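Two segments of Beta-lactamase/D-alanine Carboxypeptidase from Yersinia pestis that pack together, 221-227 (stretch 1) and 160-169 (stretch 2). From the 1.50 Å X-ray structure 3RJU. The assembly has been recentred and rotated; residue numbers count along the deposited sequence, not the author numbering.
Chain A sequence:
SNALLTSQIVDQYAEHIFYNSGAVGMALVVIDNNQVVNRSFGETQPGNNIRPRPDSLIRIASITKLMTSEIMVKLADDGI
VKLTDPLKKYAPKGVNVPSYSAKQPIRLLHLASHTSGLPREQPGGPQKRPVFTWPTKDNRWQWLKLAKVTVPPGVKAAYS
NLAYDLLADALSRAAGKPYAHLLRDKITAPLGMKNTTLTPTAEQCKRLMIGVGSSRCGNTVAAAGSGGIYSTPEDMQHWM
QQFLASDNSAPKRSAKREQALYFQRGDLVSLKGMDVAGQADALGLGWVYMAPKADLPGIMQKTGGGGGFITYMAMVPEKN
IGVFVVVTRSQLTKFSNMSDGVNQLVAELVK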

ATOM      1  N   VAL A 221      12.222   1.047  -8.864  1.00 11.02           N
ATOM      2  CA  VAL A 221      12.146   2.467  -8.547  1.00 11.30           C
ATOM      3  C   VAL A 221      11.123   3.219  -9.425  1.00 12.17           C
ATOM      4  O   VAL A 221      10.542   4.222  -8.990  1.00 11.71           O
ATOM      5  CB  VAL A 221      13.538   3.125  -8.624  1.00 12.56           C
ATOM      6  CG1 VAL A 221      13.425   4.658  -8.558  1.00 15.33           C
ATOM      7  CG2 VAL A 221      14.414   2.596  -7.511  1.00 12.94           C
ATOM      8  N   ALA A 222      10.883   2.732 -10.642  1.00 10.92           N
ATOM      9  CA  ALA A 222       9.863   3.340 -11.505  1.00 12.39           C
ATOM     10  C   ALA A 222       8.487   3.428 -10.832  1.00 12.80           C
ATOM     11  O   ALA A 222       7.715   4.347 -11.108  1.00 13.60           O
ATOM     12  CB  ALA A 222       9.745   2.602 -12.810  1.00 12.42           C
ATOM     13  N   ALA A 223       8.185   2.472  -9.955  1.00 11.83           N
ATOM     14  CA  ALA A 223       6.904   2.464  -9.250  1.00 10.84           C
ATOM     15  C   ALA A 223       7.102   2.774  -7.758  1.00 10.30           C
ATOM     16  O   ALA A 223       6.394   2.247  -6.897  1.00 11.12           O
ATOM     17  CB  ALA A 223       6.206   1.104  -9.436  1.00 11.86           C
ATOM     18  N   ALA A 224       8.058   3.650  -7.466  1.00  9.31           N
ATOM     19  CA  ALA A 224       8.435   3.990  -6.098  1.00  9.68           C
ATOM     20  C   ALA A 224       7.266   4.454  -5.235  1.00  8.98           C
ATOM     21  O   ALA A 224       7.221   4.177  -4.039  1.00 10.21           O
ATOM     22  CB  ALA A 224       9.511   5.061  -6.121  1.00 10.37           C
ATOM     23  N   GLY A 225       6.345   5.196  -5.834  1.00  9.33           N
ATOM     24  CA  GLY A 225       5.201   5.710  -5.114  1.00  8.36           C
ATOM     25  C   GLY A 225       3.974   4.811  -5.123  1.00  7.93           C
ATOM     26  O   GLY A 225       3.188   4.836  -4.162  1.00  9.86           O
ATOM     27  N   SER A 226       3.795   4.032  -6.196  1.00  8.16           N
ATOM     28  CA  SER A 226       2.527   3.334  -6.417  1.00  7.80           C
ATOM     29  C   SER A 226       2.545   1.866  -6.007  1.00  7.39           C
ATOM     30  O   SER A 226       1.511   1.327  -5.596  1.00  8.46           O
ATOM     31  CB  SER A 226       2.117   3.407  -7.899  1.00  8.66           C
ATOM     32  OG  SER A 226       3.066   2.749  -8.708  1.00  9.31           O
ATOM     33  N   GLY A 227       3.682   1.199  -6.162  1.00  8.44           N
ATOM     34  CA  GLY A 227       3.655  -0.242  -5.967  1.00 10.27           C
ATOM     35  C   GLY A 227       4.925  -1.060  -5.899  1.00  9.01           C
ATOM     36  O   GLY A 227       4.845  -2.267  -5.701  1.00  9.72           O
TER
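Stretch 2, residues 160-169: SNLAYDLLAD

Stretch 2 enters a helix that runs through D169 and continues beyond it. S160 lies ahead of the turn into this helix, and its OG caps it by accepting from A163 N at 2.9 Å. Successive i to i+4 bonds follow, from D165 N to N161 O (3.0 Å) through D169 N to D165 O (2.9 Å). The side chains of N161, Y164, D165 and A168 line the face that meets stretch 1, while L162, A163 and L166 point away.

Stretch 1 is compact. A short 3-10 segment at V221 and A222 leads into a turn, and A224 to S226 have helical phi/psi without the regular bonds. The closest backbone register is G225 with D165, CA to CA 4.3 Å, then S226 with Y164, CA to CA 4.9 Å. The numbering thus rises in one stretch as it falls in the other at this point.

The polar contacts centre on the D165 carboxylate. D165 has chi1 in m, and its end comes nearer to stretch 1 than its CA-to-CB direction suggests. D165 OD1 accepts from G225 N at 2.8 Å and from S226 N at 2.9 Å. D165 OD2 accepts from S226 OG at 2.6 Å; the serine is in p. One side chain therefore holds two consecutive backbone amides and a hydroxyl.

Close packing surrounds these bonds. G225 CA lies 3.7 Å from A168 CB and makes a CA-H...O contact with Y164 O at 3.5 Å. An ideal CB on G225 would fall 2.1 Å from Y164 O and 2.9 Å from A168 CB, both clashes, so the glycine permits this close approach. G225 O lies 3.4 Å from Y164 CD1. S226 CB packs 3.8 Å from N161 CB and 4.0 Å from Y164 CB. The two stretches bury 307 Å² in total.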

ATOM      1  N   SER A 160      -5.419   5.387  -8.935  1.00  8.81           N
ATOM      2  CA  SER A 160      -4.335   5.673  -9.866  1.00  8.17           C
ATOM      3  C   SER A 160      -2.959   5.288  -9.324  1.00  7.77           C
ATOM      4  O   SER A 160      -2.597   5.615  -8.184  1.00  9.48           O
ATOM      5  CB  SER A 160      -4.357   7.148 -10.292  1.00  9.73           C
ATOM      6  OG  SER A 160      -3.265   7.431 -11.144  1.00  8.97           O
ATOM      7  N   ASN A 161      -2.226   4.547 -10.148  1.00  8.48           N
ATOM      8  CA  ASN A 161      -0.810   4.301  -9.941  1.00  8.10           C
ATOM      9  C   ASN A 161       0.029   5.485 -10.407  1.00  9.07           C
ATOM     10  O   ASN A 161       0.897   5.963  -9.663  1.00  9.77           O
ATOM     11  CB  ASN A 161      -0.410   3.016 -10.651  1.00  8.56           C
ATOM     12  CG  ASN A 161      -1.072   1.799 -10.021  1.00  9.50           C
ATOM     13  OD1 ASN A 161      -1.245   1.749  -8.804  1.00 10.65           O
ATOM     14  ND2 ASN A 161      -1.443   0.816 -10.839  1.00 10.89           N
ATOM     15  N   LEU A 162      -0.253   5.958 -11.623  1.00  9.02           N
ATOM     16  CA  LEU A 162       0.435   7.124 -12.174  1.00  8.17           C
ATOM     17  C   LEU A 162       0.483   8.290 -11.177  1.00 10.28           C
ATOM     18  O   LEU A 162       1.545   8.868 -10.938  1.00 10.16           O
ATOM     19  CB  LEU A 162      -0.272   7.590 -13.438  1.00  9.66           C
ATOM     20  CG  LEU A 162       0.230   8.895 -14.044  1.00  9.93           C
ATOM     21  CD1 LEU A 162       1.728   8.769 -14.393  1.00 10.31           C
ATOM     22  CD2 LEU A 162      -0.612   9.255 -15.280  1.00 11.94           C
ATOM     23  N   ALA A 163      -0.668   8.651 -10.616  1.00  9.64           N
ATOM     24  CA  ALA A 163      -0.731   9.773  -9.694  1.00  8.29           C
ATOM     25  C   ALA A 163       0.177   9.575  -8.475  1.00  7.26           C
ATOM     26  O   ALA A 163       0.787  10.531  -7.988  1.00  8.67           O
ATOM     27  CB  ALA A 163      -2.192  10.037  -9.267  1.00  8.11           C
ATOM     28  N   TYR A 164       0.243   8.342  -7.965  1.00  8.31           N
ATOM     29  CA  TYR A 164       1.070   8.042  -6.807  1.00  8.13           C
ATOM     30  C   TYR A 164       2.574   8.084  -7.110  1.00  8.98           C
ATOM     31  O   TYR A 164       3.372   8.464  -6.248  1.00  9.32           O
ATOM     32  CB  TYR A 164       0.674   6.706  -6.158  1.00  8.84           C
ATOM     33  CG  TYR A 164      -0.083   6.915  -4.871  1.00  8.85           C
ATOM     34  CD1 TYR A 164       0.592   7.008  -3.664  1.00  9.52           C
ATOM     35  CD2 TYR A 164      -1.475   7.076  -4.871  1.00  8.36           C
ATOM     36  CE1 TYR A 164      -0.078   7.230  -2.476  1.00  9.00           C
ATOM     37  CE2 TYR A 164      -2.162   7.305  -3.684  1.00  7.46           C
ATOM     38  CZ  TYR A 164      -1.451   7.371  -2.485  1.00  7.89           C
ATOM     39  OH  TYR A 164      -2.104   7.592  -1.299  1.00  8.33           O
ATOM     40  N   ASP A 165       2.966   7.713  -8.330  1.00  7.72           N
ATOM     41  CA  ASP A 165       4.372   7.858  -8.698  1.00  8.31           C
ATOM     42  C   ASP A 165       4.732   9.334  -8.930  1.00  9.70           C
ATOM     43  O   ASP A 165       5.824   9.782  -8.551  1.00  9.41           O
ATOM     44  CB  ASP A 165       4.703   6.952  -9.879  1.00  9.57           C
ATOM     45  CG  ASP A 165       4.611   5.497  -9.497  1.00 10.78           C
ATOM     46  OD1 ASP A 165       5.165   5.170  -8.421  1.00  9.33           O
ATOM     47  OD2 ASP A 165       3.965   4.710 -10.230  1.00 11.04           O
ATOM     48  N   LEU A 166       3.810  10.096  -9.517  1.00  9.41           N
ATOM     49  CA  LEU A 166       4.011  11.547  -9.587  1.00  8.10           C
ATOM     50  C   LEU A 166       4.154  12.150  -8.181  1.00  8.67           C
ATOM     51  O   LEU A 166       4.940  13.062  -7.980  1.00 10.03           O
ATOM     52  CB  LEU A 166       2.886  12.247 -10.357  1.00  8.56           C
ATOM     53  CG  LEU A 166       2.848  11.944 -11.865  1.00  8.78           C
ATOM     54  CD1 LEU A 166       1.546  12.446 -12.493  1.00 10.60           C
ATOM     55  CD2 LEU A 166       4.062  12.533 -12.598  1.00 11.09           C
ATOM     56  N   LEU A 167       3.384  11.649  -7.222  1.00  9.30           N
ATOM     57  CA  LEU A 167       3.509  12.105  -5.842  1.00  8.90           C
ATOM     58  C   LEU A 167       4.913  11.826  -5.308  1.00  9.24           C
ATOM     59  O   LEU A 167       5.545  12.702  -4.699  1.00 10.48           O
ATOM     60  CB  LEU A 167       2.461  11.441  -4.951  1.00  7.45           C
ATOM     61  CG  LEU A 167       2.500  11.789  -3.465  1.00  7.87           C
ATOM     62  CD1 LEU A 167       2.406  13.303  -3.225  1.00  9.28           C
ATOM     63  CD2 LEU A 167       1.382  11.041  -2.723  1.00  8.56           C
ATOM     64  N   ALA A 168       5.411  10.613  -5.532  1.00 10.20           N
ATOM     65  CA  ALA A 168       6.756  10.270  -5.070  1.00  9.42           C
ATOM     66  C   ALA A 168       7.766  11.203  -5.712  1.00 10.09           C
ATOM     67  O   ALA A 168       8.672  11.677  -5.033  1.00 11.43           O
ATOM     68  CB  ALA A 168       7.107   8.816  -5.397  1.00  8.46           C
ATOM     69  N   ASP A 169       7.588  11.484  -7.005  1.00 10.61           N
ATOM     70  CA  ASP A 169       8.486  12.401  -7.722  1.00 10.53           C
ATOM     71  C   ASP A 169       8.490  13.782  -7.042  1.00 10.76           C
ATOM     72  O   ASP A 169       9.551  14.424  -6.875  1.00 10.95           O
ATOM     73  CB  ASP A 169       8.050  12.595  -9.176  1.00 10.94           C
ATOM     74  CG  ASP A 169       8.050  11.294  -9.996  1.00 11.99           C
ATOM     75  OD1 ASP A 169       8.706  10.293  -9.609  1.00 13.99           O
ATOM     76  OD2 ASP A 169       7.382  11.282 -11.053  1.00 12.68           O
TER